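Local coordinates for protein 2-hydroxyisobutyryl-CoA mutase large subunit (Aquincola tertiaricarbonis, PDB 4R3U) that catalyses, together with a small cobalamin-binding subunit, the B12-dependent interconversion of 2-hydroxyisobutyryl-CoA and (S)-3-hydroxybutyryl-CoA, at residues R99-F104 with G124-F129; T110-K115 with P388-M393; S205-A210 with P249-G254; A297-S302 with H341-A346. All coordinates share one frame; numbering follows the deposited sequence.

Interaction 1: R99-F104 with G124-F129. With 5AD (5'-deoxyadenosine), chain G.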
# COMPACT_ATOMS: atom_id res chain seq x y z
N ARG A 99 13.90 -1.41 -10.86
CA ARG A 99 14.13 -1.90 -12.21
C ARG A 99 12.81 -2.34 -12.89
O ARG A 99 12.34 -3.48 -12.71
CB ARG A 99 15.14 -3.05 -12.13
CG ARG A 99 15.61 -3.56 -13.47
CD ARG A 99 16.32 -4.89 -13.36
NE ARG A 99 17.43 -4.87 -12.40
CZ ARG A 99 18.63 -4.38 -12.65
NH1 ARG A 99 18.91 -3.84 -13.83
NH2 ARG A 99 19.57 -4.42 -11.72
N GLN A 100 12.24 -1.40 -13.67
CA GLN A 100 10.99 -1.54 -14.40
C GLN A 100 11.18 -2.12 -15.81
O GLN A 100 12.05 -1.65 -16.56
CB GLN A 100 10.27 -0.19 -14.49
CG GLN A 100 9.85 0.39 -13.15
CD GLN A 100 8.89 -0.48 -12.40
OE1 GLN A 100 9.21 -1.02 -11.34
NE2 GLN A 100 7.67 -0.60 -12.90
N ILE A 101 10.32 -3.09 -16.18
CA ILE A 101 10.33 -3.71 -17.51
C ILE A 101 9.93 -2.66 -18.55
O ILE A 101 9.01 -1.88 -18.34
CB ILE A 101 9.37 -4.94 -17.61
CG1 ILE A 101 9.69 -6.09 -16.66
CG2 ILE A 101 9.24 -5.40 -19.02
CD1 ILE A 101 8.40 -6.76 -16.14
N ALA A 102 10.63 -2.68 -19.69
CA ALA A 102 10.39 -1.84 -20.86
C ALA A 102 10.61 -2.73 -22.09
O ALA A 102 11.59 -3.49 -22.15
CB ALA A 102 11.36 -0.66 -20.87
N GLY A 103 9.69 -2.65 -23.05
CA GLY A 103 9.81 -3.43 -24.27
C GLY A 103 8.63 -3.28 -25.19
O GLY A 103 7.51 -3.61 -24.82
N PHE A 104 8.89 -2.75 -26.40
CA PHE A 104 7.93 -2.56 -27.50
C PHE A 104 8.65 -1.99 -28.71
O PHE A 104 9.67 -1.31 -28.57
CB PHE A 104 6.72 -1.70 -27.12
CG PHE A 104 7.02 -0.31 -26.63
CD1 PHE A 104 7.19 -0.06 -25.27
CD2 PHE A 104 7.08 0.77 -27.51
CE1 PHE A 104 7.48 1.23 -24.81
CE2 PHE A 104 7.33 2.05 -27.05
CZ PHE A 104 7.54 2.28 -25.71
N GLY A 124 17.99 0.70 -12.50
CA GLY A 124 18.38 -0.47 -13.28
C GLY A 124 17.50 -0.63 -14.49
O GLY A 124 16.32 -0.31 -14.43
N ILE A 125 18.05 -1.12 -15.60
CA ILE A 125 17.29 -1.36 -16.83
C ILE A 125 16.78 -2.82 -16.90
O ILE A 125 17.52 -3.74 -16.60
CB ILE A 125 18.14 -0.96 -18.07
CG1 ILE A 125 18.06 0.57 -18.30
CG2 ILE A 125 17.80 -1.75 -19.35
CD1 ILE A 125 19.32 1.14 -18.87
N SER A 126 15.50 -3.00 -17.29
CA SER A 126 14.91 -4.31 -17.52
C SER A 126 14.33 -4.29 -18.93
O SER A 126 13.70 -3.30 -19.32
CB SER A 126 13.84 -4.66 -16.48
OG SER A 126 13.18 -5.89 -16.77
N THR A 127 14.55 -5.34 -19.70
CA THR A 127 14.07 -5.38 -21.07
C THR A 127 13.26 -6.65 -21.33
O THR A 127 13.75 -7.77 -21.08
CB THR A 127 15.25 -5.30 -22.06
OG1 THR A 127 16.31 -4.48 -21.52
CG2 THR A 127 14.82 -4.84 -23.47
N ASP A 128 12.03 -6.47 -21.84
CA ASP A 128 11.14 -7.52 -22.32
C ASP A 128 11.11 -7.51 -23.82
O ASP A 128 11.03 -6.46 -24.45
CB ASP A 128 9.74 -7.44 -21.73
CG ASP A 128 9.68 -8.26 -20.45
OD1 ASP A 128 10.73 -8.35 -19.76
OD2 ASP A 128 8.56 -8.74 -20.09
N PHE A 129 11.17 -8.69 -24.40
CA PHE A 129 11.28 -8.92 -25.85
C PHE A 129 9.98 -9.44 -26.45
O PHE A 129 9.12 -9.95 -25.73
CB PHE A 129 12.45 -9.87 -26.14
CG PHE A 129 13.76 -9.35 -25.57
CD1 PHE A 129 14.57 -8.49 -26.32
CD2 PHE A 129 14.16 -9.66 -24.27
CE1 PHE A 129 15.75 -7.95 -25.78
CE2 PHE A 129 15.32 -9.10 -23.73
CZ PHE A 129 16.12 -8.26 -24.50
N1 5AD G . 6.59 -3.44 -20.92
C2 5AD G . 6.38 -3.47 -19.54
N3 5AD G . 5.91 -4.67 -18.94
C4 5AD G . 5.76 -5.77 -19.70
N9 5AD G . 5.35 -7.01 -19.43
C8 5AD G . 5.48 -7.74 -20.54
N7 5AD G . 5.88 -6.96 -21.53
C5 5AD G . 6.08 -5.74 -21.02
C6 5AD G . 6.49 -4.60 -21.59
N6 5AD G . 6.72 -4.67 -22.89
C1' 5AD G . 5.12 -7.68 -18.13
C2' 5AD G . 3.93 -7.23 -17.35
C3' 5AD G . 3.53 -8.51 -16.65
C4' 5AD G . 4.51 -9.59 -17.12
C5' 5AD G . 3.75 -10.88 -17.42
O4' 5AD G . 4.93 -9.08 -18.36
O2' 5AD G . 4.37 -6.28 -16.37
O3' 5AD G . 3.61 -8.31 -15.22
O HOH W 1 13.89 -0.68 -18.11

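Interaction 2: T110-K115 with P388-M393. With 5AD (5'-deoxyadenosine), chain G.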
# COMPACT_ATOMS: atom_id res chain seq x y z
N THR A 110 12.00 1.31 -27.38
CA THR A 110 12.30 0.86 -26.00
C THR A 110 13.39 1.74 -25.36
O THR A 110 13.34 1.97 -24.16
CB THR A 110 12.62 -0.66 -25.99
OG1 THR A 110 11.50 -1.34 -26.53
CG2 THR A 110 12.89 -1.20 -24.61
N ASN A 111 14.36 2.24 -26.17
CA ASN A 111 15.42 3.14 -25.70
C ASN A 111 14.81 4.45 -25.14
O ASN A 111 15.29 4.94 -24.12
CB ASN A 111 16.41 3.45 -26.82
CG ASN A 111 17.50 4.41 -26.44
OD1 ASN A 111 17.44 5.59 -26.77
ND2 ASN A 111 18.51 3.92 -25.73
N LYS A 112 13.77 4.99 -25.80
CA LYS A 112 13.04 6.19 -25.40
C LYS A 112 12.39 5.94 -24.00
O LYS A 112 12.52 6.78 -23.10
CB LYS A 112 11.99 6.57 -26.47
CG LYS A 112 11.18 7.85 -26.17
CD LYS A 112 9.87 7.92 -26.96
CE LYS A 112 8.60 7.61 -26.15
NZ LYS A 112 8.15 6.19 -26.26
N ARG A 113 11.74 4.76 -23.82
CA ARG A 113 11.15 4.33 -22.54
C ARG A 113 12.21 4.15 -21.44
O ARG A 113 11.96 4.55 -20.31
CB ARG A 113 10.29 3.06 -22.70
CG ARG A 113 9.50 2.64 -21.45
CD ARG A 113 8.48 3.67 -20.96
NE ARG A 113 7.34 3.72 -21.86
CZ ARG A 113 6.23 3.02 -21.67
NH1 ARG A 113 5.25 3.08 -22.55
NH2 ARG A 113 6.12 2.20 -20.63
N PHE A 114 13.42 3.57 -21.76
CA PHE A 114 14.53 3.45 -20.79
C PHE A 114 14.83 4.82 -20.20
O PHE A 114 14.88 4.97 -18.98
CB PHE A 114 15.82 2.89 -21.43
CG PHE A 114 15.82 1.42 -21.76
CD1 PHE A 114 14.87 0.56 -21.21
CD2 PHE A 114 16.76 0.89 -22.64
CE1 PHE A 114 14.87 -0.81 -21.53
CE2 PHE A 114 16.79 -0.48 -22.91
CZ PHE A 114 15.84 -1.32 -22.37
N LYS A 115 15.01 5.80 -21.09
CA LYS A 115 15.33 7.20 -20.77
C LYS A 115 14.26 7.85 -19.92
O LYS A 115 14.60 8.48 -18.92
CB LYS A 115 15.70 7.99 -22.03
CG LYS A 115 16.97 7.43 -22.67
CD LYS A 115 17.27 7.99 -24.03
CE LYS A 115 18.68 7.65 -24.46
NZ LYS A 115 18.85 7.80 -25.93
N PRO A 388 2.50 -1.52 -20.26
CA PRO A 388 2.26 -0.21 -19.62
C PRO A 388 2.54 1.10 -20.35
O PRO A 388 3.42 1.20 -21.20
CB PRO A 388 3.07 -0.30 -18.32
CG PRO A 388 4.12 -1.26 -18.64
CD PRO A 388 3.45 -2.31 -19.46
N THR A 389 1.81 2.13 -19.89
CA THR A 389 1.97 3.50 -20.30
C THR A 389 3.06 4.10 -19.41
O THR A 389 3.46 3.52 -18.40
CB THR A 389 0.66 4.31 -20.15
OG1 THR A 389 0.24 4.32 -18.78
CG2 THR A 389 -0.45 3.82 -21.06
N GLU A 390 3.52 5.28 -19.79
CA GLU A 390 4.49 6.03 -19.03
C GLU A 390 3.94 6.35 -17.65
O GLU A 390 4.61 6.05 -16.67
CB GLU A 390 4.86 7.30 -19.79
CG GLU A 390 5.72 7.02 -21.00
CD GLU A 390 6.25 8.26 -21.68
OE1 GLU A 390 5.58 9.31 -21.59
OE2 GLU A 390 7.32 8.18 -22.31
N ASP A 391 2.70 6.86 -17.55
CA ASP A 391 2.04 7.21 -16.28
C ASP A 391 1.92 6.04 -15.31
O ASP A 391 2.14 6.21 -14.13
CB ASP A 391 0.65 7.84 -16.51
CG ASP A 391 0.61 9.26 -17.05
OD1 ASP A 391 1.63 9.98 -16.90
OD2 ASP A 391 -0.46 9.67 -17.56
N ALA A 392 1.57 4.86 -15.83
CA ALA A 392 1.43 3.62 -15.08
C ALA A 392 2.79 3.21 -14.49
O ALA A 392 2.87 2.88 -13.31
CB ALA A 392 0.88 2.53 -15.98
N MET A 393 3.87 3.28 -15.29
CA MET A 393 5.23 3.00 -14.84
C MET A 393 5.72 4.00 -13.85
O MET A 393 6.32 3.62 -12.85
CB MET A 393 6.20 2.80 -16.02
CG MET A 393 6.00 1.47 -16.76
SD MET A 393 6.34 -0.03 -15.76
CE MET A 393 4.70 -0.41 -15.08
N1 5AD G . 6.59 -3.44 -20.92
C2 5AD G . 6.38 -3.47 -19.54
N3 5AD G . 5.91 -4.67 -18.94
C4 5AD G . 5.76 -5.77 -19.70
N9 5AD G . 5.35 -7.01 -19.43
C8 5AD G . 5.48 -7.74 -20.54
N7 5AD G . 5.88 -6.96 -21.53
C5 5AD G . 6.08 -5.74 -21.02
C6 5AD G . 6.49 -4.60 -21.59
N6 5AD G . 6.72 -4.67 -22.89
C1' 5AD G . 5.12 -7.68 -18.13
C2' 5AD G . 3.93 -7.23 -17.35
C3' 5AD G . 3.53 -8.51 -16.65
C4' 5AD G . 4.51 -9.59 -17.12
C5' 5AD G . 3.75 -10.88 -17.42
O4' 5AD G . 4.93 -9.08 -18.36
O2' 5AD G . 4.37 -6.28 -16.37
O3' 5AD G . 3.61 -8.31 -15.22
O HOH W 2 8.20 6.05 -23.44

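Interaction 3: S205-A210 with P249-G254. With 3HC (3-hydroxybutanoyl-coenzyme A), chain E.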
# COMPACT_ATOMS: atom_id res chain seq x y z
N SER A 205 27.65 -4.79 -15.50
CA SER A 205 26.66 -5.35 -14.59
C SER A 205 25.39 -5.57 -15.41
O SER A 205 25.00 -4.71 -16.21
CB SER A 205 26.40 -4.42 -13.41
OG SER A 205 25.70 -5.09 -12.37
N GLY A 206 24.83 -6.76 -15.28
CA GLY A 206 23.64 -7.14 -16.00
C GLY A 206 23.21 -8.55 -15.73
O GLY A 206 23.81 -9.26 -14.92
N THR A 207 22.15 -8.97 -16.43
CA THR A 207 21.51 -10.27 -16.32
C THR A 207 20.80 -10.66 -17.64
O THR A 207 20.24 -9.80 -18.32
CB THR A 207 20.42 -10.22 -15.22
OG1 THR A 207 20.90 -9.54 -14.05
CG2 THR A 207 19.87 -11.59 -14.85
N VAL A 208 20.81 -11.97 -17.95
CA VAL A 208 20.01 -12.65 -18.96
C VAL A 208 19.26 -13.68 -18.12
O VAL A 208 19.86 -14.30 -17.23
CB VAL A 208 20.79 -13.27 -20.14
CG1 VAL A 208 21.19 -12.19 -21.15
CG2 VAL A 208 22.01 -14.07 -19.66
N GLN A 209 17.93 -13.76 -18.28
CA GLN A 209 17.10 -14.70 -17.49
C GLN A 209 17.58 -16.15 -17.69
O GLN A 209 17.79 -16.86 -16.70
CB GLN A 209 15.60 -14.54 -17.81
CG GLN A 209 14.71 -15.24 -16.81
CD GLN A 209 13.31 -14.72 -16.88
OE1 GLN A 209 12.46 -15.23 -17.63
NE2 GLN A 209 13.08 -13.65 -16.14
N ALA A 210 17.79 -16.57 -18.96
CA ALA A 210 18.38 -17.84 -19.39
C ALA A 210 17.80 -19.20 -18.90
O ALA A 210 17.90 -20.19 -19.61
CB ALA A 210 19.89 -17.81 -19.22
N PRO A 249 24.72 -14.49 -14.94
CA PRO A 249 24.34 -15.27 -16.13
C PRO A 249 22.94 -15.89 -16.15
O PRO A 249 22.54 -16.41 -17.19
CB PRO A 249 25.43 -16.36 -16.19
CG PRO A 249 25.85 -16.54 -14.80
CD PRO A 249 25.79 -15.17 -14.17
N ILE A 250 22.23 -15.89 -15.03
CA ILE A 250 20.91 -16.52 -14.91
C ILE A 250 20.17 -15.92 -13.74
O ILE A 250 20.76 -15.42 -12.79
CB ILE A 250 21.10 -18.06 -14.70
CG1 ILE A 250 19.77 -18.85 -14.83
CG2 ILE A 250 21.87 -18.39 -13.36
CD1 ILE A 250 19.90 -20.40 -14.85
N ASN A 251 18.87 -16.02 -13.80
CA ASN A 251 17.89 -15.74 -12.79
C ASN A 251 17.08 -17.01 -12.82
O ASN A 251 16.28 -17.21 -13.77
CB ASN A 251 17.01 -14.54 -13.16
CG ASN A 251 17.43 -13.25 -12.53
OD1 ASN A 251 18.49 -13.09 -11.92
ND2 ASN A 251 16.60 -12.28 -12.68
N ILE A 252 17.37 -17.94 -11.86
CA ILE A 252 16.63 -19.19 -11.67
C ILE A 252 15.29 -18.69 -11.12
O ILE A 252 15.24 -18.07 -10.06
CB ILE A 252 17.38 -20.18 -10.73
CG1 ILE A 252 18.82 -20.42 -11.24
CG2 ILE A 252 16.62 -21.51 -10.62
CD1 ILE A 252 19.85 -20.83 -10.19
N SER A 253 14.23 -18.84 -11.92
CA SER A 253 12.94 -18.21 -11.68
C SER A 253 11.77 -19.00 -11.10
O SER A 253 11.46 -20.10 -11.54
CB SER A 253 12.48 -17.43 -12.91
OG SER A 253 13.56 -16.82 -13.61
N GLY A 254 11.07 -18.36 -10.18
CA GLY A 254 9.86 -18.90 -9.56
C GLY A 254 8.63 -18.12 -9.99
O GLY A 254 7.53 -18.67 -10.03
N1A 3HC E . 26.28 -2.87 0.70
C2A 3HC E . 27.46 -2.89 -0.19
N3A 3HC E . 27.12 -3.29 -1.56
C4A 3HC E . 25.84 -3.57 -1.92
C5A 3HC E . 24.83 -3.53 -1.04
C6A 3HC E . 25.05 -3.21 0.25
N6A 3HC E . 24.01 -3.19 1.08
N7A 3HC E . 23.71 -3.85 -1.70
C8A 3HC E . 24.03 -4.08 -2.97
N9A 3HC E . 25.35 -3.94 -3.10
C1B 3HC E . 26.20 -4.09 -4.32
C2B 3HC E . 26.21 -5.51 -4.86
O2B 3HC E . 27.22 -6.30 -4.22
C3B 3HC E . 26.50 -5.29 -6.33
O3B 3HC E . 27.91 -5.09 -6.56
P3B 3HC E . 28.73 -5.80 -7.76
O7A 3HC E . 28.06 -5.29 -8.97
O8A 3HC E . 30.10 -5.27 -7.54
O9A 3HC E . 28.55 -7.24 -7.46
C4B 3HC E . 25.78 -3.98 -6.64
O4B 3HC E . 25.64 -3.27 -5.38
C5B 3HC E . 24.42 -4.24 -7.31
O5B 3HC E . 23.48 -4.75 -6.34
P1A 3HC E . 22.79 -6.22 -6.44
O1A 3HC E . 23.64 -7.17 -7.21
O2A 3HC E . 22.36 -6.62 -5.08
O3A 3HC E . 21.45 -5.77 -7.26
P2A 3HC E . 21.18 -5.87 -8.86
O4A 3HC E . 19.86 -5.28 -9.13
O5A 3HC E . 22.35 -5.39 -9.64
O6A 3HC E . 21.12 -7.44 -9.04
CBP 3HC E . 20.13 -9.64 -9.29
CCP 3HC E . 20.06 -8.28 -8.56
CDP 3HC E . 21.41 -10.33 -8.82
CEP 3HC E . 18.94 -10.51 -8.86
CAP 3HC E . 20.17 -9.44 -10.84
OAP 3HC E . 20.37 -10.66 -11.59
C9P 3HC E . 19.05 -8.55 -11.46
O9P 3HC E . 19.18 -7.33 -11.55
N8P 3HC E . 18.00 -9.20 -11.98
C7P 3HC E . 16.92 -8.47 -12.66
C6P 3HC E . 15.99 -9.44 -13.37
C5P 3HC E . 14.78 -8.74 -14.00
O5P 3HC E . 14.55 -7.54 -13.84
N4P 3HC E . 14.02 -9.56 -14.73
C3P 3HC E . 12.81 -9.12 -15.41
C2P 3HC E . 11.93 -10.32 -15.60
S1P 3HC E . 10.33 -9.87 -16.35
C1 3HC E . 9.65 -11.53 -16.45
O1 3HC E . 10.30 -12.52 -16.79
C2 3HC E . 8.19 -11.70 -15.98
C3 3HC E . 7.19 -11.23 -17.04
O3 3HC E . 7.44 -9.87 -17.37
C4 3HC E . 7.25 -12.11 -18.30

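Interaction 4: A297-S302 with H341-A346. With 3HC (3-hydroxybutanoyl-coenzyme A), chain E.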
# COMPACT_ATOMS: atom_id res chain seq x y z
N ALA A 297 21.77 -16.18 -9.41
CA ALA A 297 20.71 -15.29 -8.91
C ALA A 297 19.36 -15.91 -9.24
O ALA A 297 19.26 -16.85 -10.04
CB ALA A 297 20.85 -13.90 -9.53
N PHE A 298 18.32 -15.39 -8.58
CA PHE A 298 16.94 -15.87 -8.67
C PHE A 298 15.94 -14.77 -9.00
O PHE A 298 16.28 -13.58 -8.96
CB PHE A 298 16.56 -16.55 -7.35
CG PHE A 298 17.39 -17.76 -7.04
CD1 PHE A 298 18.66 -17.63 -6.45
CD2 PHE A 298 16.95 -19.03 -7.36
CE1 PHE A 298 19.46 -18.75 -6.22
CE2 PHE A 298 17.75 -20.16 -7.10
CZ PHE A 298 18.99 -20.00 -6.55
N PHE A 299 14.72 -15.17 -9.33
CA PHE A 299 13.63 -14.26 -9.63
C PHE A 299 12.34 -14.84 -9.06
O PHE A 299 11.90 -15.93 -9.45
CB PHE A 299 13.54 -13.99 -11.16
CG PHE A 299 12.31 -13.29 -11.70
CD1 PHE A 299 11.70 -12.26 -10.99
CD2 PHE A 299 11.80 -13.61 -12.94
CE1 PHE A 299 10.59 -11.60 -11.49
CE2 PHE A 299 10.69 -12.93 -13.47
CZ PHE A 299 10.11 -11.91 -12.75
N PHE A 300 11.75 -14.13 -8.10
CA PHE A 300 10.50 -14.56 -7.44
C PHE A 300 9.39 -13.51 -7.53
O PHE A 300 9.65 -12.34 -7.73
CB PHE A 300 10.78 -14.95 -5.97
CG PHE A 300 11.72 -16.13 -5.86
CD1 PHE A 300 11.32 -17.41 -6.27
CD2 PHE A 300 13.02 -15.97 -5.38
CE1 PHE A 300 12.20 -18.49 -6.20
CE2 PHE A 300 13.89 -17.05 -5.29
CZ PHE A 300 13.48 -18.30 -5.71
N VAL A 301 8.16 -13.96 -7.36
CA VAL A 301 6.99 -13.08 -7.31
C VAL A 301 6.83 -12.61 -5.85
O VAL A 301 7.31 -13.27 -4.91
CB VAL A 301 5.69 -13.82 -7.81
CG1 VAL A 301 5.25 -14.91 -6.83
CG2 VAL A 301 4.55 -12.86 -8.09
N SER A 302 6.10 -11.51 -5.66
CA SER A 302 5.63 -11.05 -4.37
C SER A 302 4.13 -11.11 -4.54
O SER A 302 3.53 -10.26 -5.22
CB SER A 302 6.09 -9.64 -4.06
OG SER A 302 5.56 -9.30 -2.78
N HIS A 341 15.70 -10.91 -7.76
CA HIS A 341 14.89 -9.86 -8.34
C HIS A 341 13.48 -10.29 -7.98
O HIS A 341 13.18 -11.49 -7.91
CB HIS A 341 15.03 -9.79 -9.86
CG HIS A 341 14.03 -8.87 -10.52
ND1 HIS A 341 14.12 -7.49 -10.41
CD2 HIS A 341 12.92 -9.16 -11.23
CE1 HIS A 341 13.09 -7.00 -11.05
NE2 HIS A 341 12.35 -7.96 -11.58
N CYS A 342 12.61 -9.32 -7.75
CA CYS A 342 11.23 -9.58 -7.40
C CYS A 342 10.30 -8.76 -8.31
O CYS A 342 10.62 -7.64 -8.68
CB CYS A 342 10.99 -9.27 -5.92
SG CYS A 342 9.37 -9.79 -5.29
N GLN A 343 9.16 -9.34 -8.66
CA GLN A 343 8.12 -8.65 -9.41
C GLN A 343 6.86 -8.92 -8.64
O GLN A 343 6.68 -10.04 -8.14
CB GLN A 343 8.01 -9.15 -10.86
CG GLN A 343 7.02 -8.34 -11.71
CD GLN A 343 7.01 -8.75 -13.17
OE1 GLN A 343 7.90 -9.44 -13.68
NE2 GLN A 343 6.02 -8.29 -13.89
N THR A 344 6.01 -7.90 -8.51
CA THR A 344 4.74 -8.02 -7.82
C THR A 344 3.82 -8.91 -8.66
O THR A 344 4.02 -9.01 -9.89
CB THR A 344 4.20 -6.62 -7.44
OG1 THR A 344 3.93 -5.86 -8.62
CG2 THR A 344 5.17 -5.83 -6.54
N ALA A 345 2.86 -9.63 -8.00
CA ALA A 345 1.97 -10.55 -8.71
C ALA A 345 0.96 -9.88 -9.64
O ALA A 345 -0.07 -9.34 -9.20
CB ALA A 345 1.26 -11.46 -7.73
N ALA A 346 1.24 -9.98 -10.93
CA ALA A 346 0.41 -9.48 -12.02
C ALA A 346 -0.97 -10.25 -12.03
O ALA A 346 -2.01 -9.64 -12.30
CB ALA A 346 1.15 -9.70 -13.29
N1A 3HC E . 26.28 -2.87 0.70
C2A 3HC E . 27.46 -2.89 -0.19
N3A 3HC E . 27.12 -3.29 -1.56
C4A 3HC E . 25.84 -3.57 -1.92
C5A 3HC E . 24.83 -3.53 -1.04
C6A 3HC E . 25.05 -3.21 0.25
N6A 3HC E . 24.01 -3.19 1.08
N7A 3HC E . 23.71 -3.85 -1.70
C8A 3HC E . 24.03 -4.08 -2.97
N9A 3HC E . 25.35 -3.94 -3.10
C1B 3HC E . 26.20 -4.09 -4.32
C2B 3HC E . 26.21 -5.51 -4.86
O2B 3HC E . 27.22 -6.30 -4.22
C3B 3HC E . 26.50 -5.29 -6.33
O3B 3HC E . 27.91 -5.09 -6.56
P3B 3HC E . 28.73 -5.80 -7.76
O7A 3HC E . 28.06 -5.29 -8.97
O8A 3HC E . 30.10 -5.27 -7.54
O9A 3HC E . 28.55 -7.24 -7.46
C4B 3HC E . 25.78 -3.98 -6.64
O4B 3HC E . 25.64 -3.27 -5.38
C5B 3HC E . 24.42 -4.24 -7.31
O5B 3HC E . 23.48 -4.75 -6.34
P1A 3HC E . 22.79 -6.22 -6.44
O1A 3HC E . 23.64 -7.17 -7.21
O2A 3HC E . 22.36 -6.62 -5.08
O3A 3HC E . 21.45 -5.77 -7.26
P2A 3HC E . 21.18 -5.87 -8.86
O4A 3HC E . 19.86 -5.28 -9.13
O5A 3HC E . 22.35 -5.39 -9.64
O6A 3HC E . 21.12 -7.44 -9.04
CBP 3HC E . 20.13 -9.64 -9.29
CCP 3HC E . 20.06 -8.28 -8.56
CDP 3HC E . 21.41 -10.33 -8.82
CEP 3HC E . 18.94 -10.51 -8.86
CAP 3HC E . 20.17 -9.44 -10.84
OAP 3HC E . 20.37 -10.66 -11.59
C9P 3HC E . 19.05 -8.55 -11.46
O9P 3HC E . 19.18 -7.33 -11.55
N8P 3HC E . 18.00 -9.20 -11.98
C7P 3HC E . 16.92 -8.47 -12.66
C6P 3HC E . 15.99 -9.44 -13.37
C5P 3HC E . 14.78 -8.74 -14.00
O5P 3HC E . 14.55 -7.54 -13.84
N4P 3HC E . 14.02 -9.56 -14.73
C3P 3HC E . 12.81 -9.12 -15.41
C2P 3HC E . 11.93 -10.32 -15.60
S1P 3HC E . 10.33 -9.87 -16.35
C1 3HC E . 9.65 -11.53 -16.45
O1 3HC E . 10.30 -12.52 -16.79
C2 3HC E . 8.19 -11.70 -15.98
C3 3HC E . 7.19 -11.23 -17.04
O3 3HC E . 7.44 -9.87 -17.37
C4 3HC E . 7.25 -12.11 -18.30

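Interaction 1: R99-F104 with G124-F129
The Arg99 guanidinium has Gly124 CA over one face, 3.5 Å from NH1. Gly124 has no side chain, which lets the group lie close to its backbone. At the guanidinium edge, NH1 donates to Ile125 O over 3.1 Å, with the oxygen near the guanidinium plane. The bend at chi3 (-54°) places NE, which hydrogen-bonds to Ser375 OG. NH2 hydrogen-bonds to Ser174 OG and O4A of the coenzyme A diphosphate. Farther on, the strands run parallel. Ala102 N donates to Ser126 O (3.2 Å) and Asp128 N to Ala102 O (3.0 Å). Ile101 and Asp128 cross obliquely, and CG2 of Ile101 packs 3.2 Å from Asp128 CG. Asp128 OD1 is hydrogen-bonded to Thr178 OG1, and its OD2 lies 3.3 Å from C8 of 5'-deoxyadenosine. Water 1 links Gln100 O to Ser126 N. The two strands belong to the beta-alpha-beta unit 97-102, 107-119, 125-128 of the TIM barrel. Its chemistry is split: Arg99 meets the substrate diphosphate, while Asp128, which binds the substrate and is inferred to matter for stereospecificity, stands at the reacting end.

Interaction 2: T110-K115 with P388-M393
Arg113 points the end of its guanidinium at Pro388 O and grips that one atom with two nitrogens. NH1 donates over 3.0 Å, in the carbonyl plane and on a lone pair. NH2 donates over 2.9 Å from above that plane. The oxygen itself lies in the guanidinium plane. The Arg113 chain is bent at chi2 (61°) and again at chi3, which places NE. Glu390 crosses Arg113 at a slant, with its CG over one guanidinium face, 3.8 Å from NE. The carboxylate plane is turned 65° from the guanidinium. Lys112 crosses Glu390 at about a right angle. Their charges stay 4.5 Å apart, NZ to OE2, and water 2 bridges them. It accepts from Lys112 NZ and Arg113 NE and donates to Glu390 OE2. Thr389 is the N-cap, its OG1 accepting from Ala392 N. Pro388 CD packs 3.2 Å from C2 of 5'-deoxyadenosine. The contact ties helix 107-119 to the start of helix 390-405. Both helices lean on strand 97-102, Arg113 on Ala102 and Met393 on Gln100.

Interaction 3: S205-A210 with P249-G254
Gln209 CG is anti to the backbone N (chi1 -167°), beside Ser253 OG at 3.7 Å. Chi2 (162°) keeps the chain extended, and NE2 donates to the substrate thioester oxygen O1 over 3.1 Å. Gln209 OE1 accepts from Asn180 ND2. Thr207 CG2 is also anti to its backbone N and lies 3.8 Å from Asn251 CG, the two side chains crossing at about a right angle. Thr207 OG1 sits 2.8 Å from the pantetheine hydroxyl OAP. Thr207, Gln209 and Asn251 all bind the substrate. The segments lie where the TIM barrel closes. Strand 206-208 pairs with 247-248 at one end of the strand order, and the same chain continues into 252-253 at the other end. One nearly straight bond spans this junction, Asn251 N to Gln209 O (3.2 Å, 174° at the hydrogen). Ser253 OG donates to Asn251 O over 2.8 Å, from above the carbonyl plane. Ile250 CG1 comes within 3.4 Å of Gln209 O, and its side chain also packs on Val233 and Tyr278 of the outer helices.

Interaction 4: A297-S302 with H341-A346
Phe298 O begins the pairing by accepting from His341 N at 3.0 Å. Phe299 comes next, its side chain beside that of His341 and pointing the same way. Its CG is anti to the backbone N (chi1 168°). CD1 meets the edge of the imidazole 3.3 Å from CD2, with the two planes at 45°. The imidazole also meets the substrate: its pantetheine oxygen O5P lies over the centre of one face, 3.2 Å from NE2. His341 ND1 is hydrogen-bonded to Ser375 OG. Phe299 CZ also touches Gln343 OE1 at 3.4 Å. This amide lies nearly coplanar with the phenyl ring (15°) and its NE2 hydrogen-bonds to Asn379 OD1. The same OE1 is 3.2 Å from C2 of the substrate, the carbon next to the thioester carbonyl. Phe300 N donates to His341 O, and Phe300 O accepts from Gln343 N. Val301 CG2 packs 3.6 Å from Ala345 CB. Ser302 CB rests 3.5 Å from Cys342 SG, on the face that also carries Phe300 and Thr344. Ser302 N donates to Gln343 O, and Ser302 O accepts from Ala345 N at 2.9 Å. These are parallel neighbours in the barrel, joined through helix 306-327. The Phe299, His341 and Gln343 side lines the substrate pocket. The opposite side packs outward, Phe300 on helix 264-283 and Cys342 and Thr344 on helix 357-370.

Overall arrangement
From the N terminus, interaction 1 closes the first short loop, joining strands 97-102 and 125-128 around helix 107-119. Interaction 2 starts on that helix and reaches 388-393, so it crosses interaction 1 and closes a loop of more than 270 residues. Interactions 3 and 4 follow in series within that span. Interaction 3 joins 205-210 to 249-254, where the two ends of the strand order meet, and interaction 4 pairs the strands of a later beta-alpha-beta unit. The last two touch through neighbouring strands 252-253 and 298-302. Interactions 1 and 2 both border 5'-deoxyadenosine, and 3 and 4 both touch the coenzyme A thioester, which interaction 1 also reaches. Interactions 1 and 4 also touch, Ile101 against Gln343.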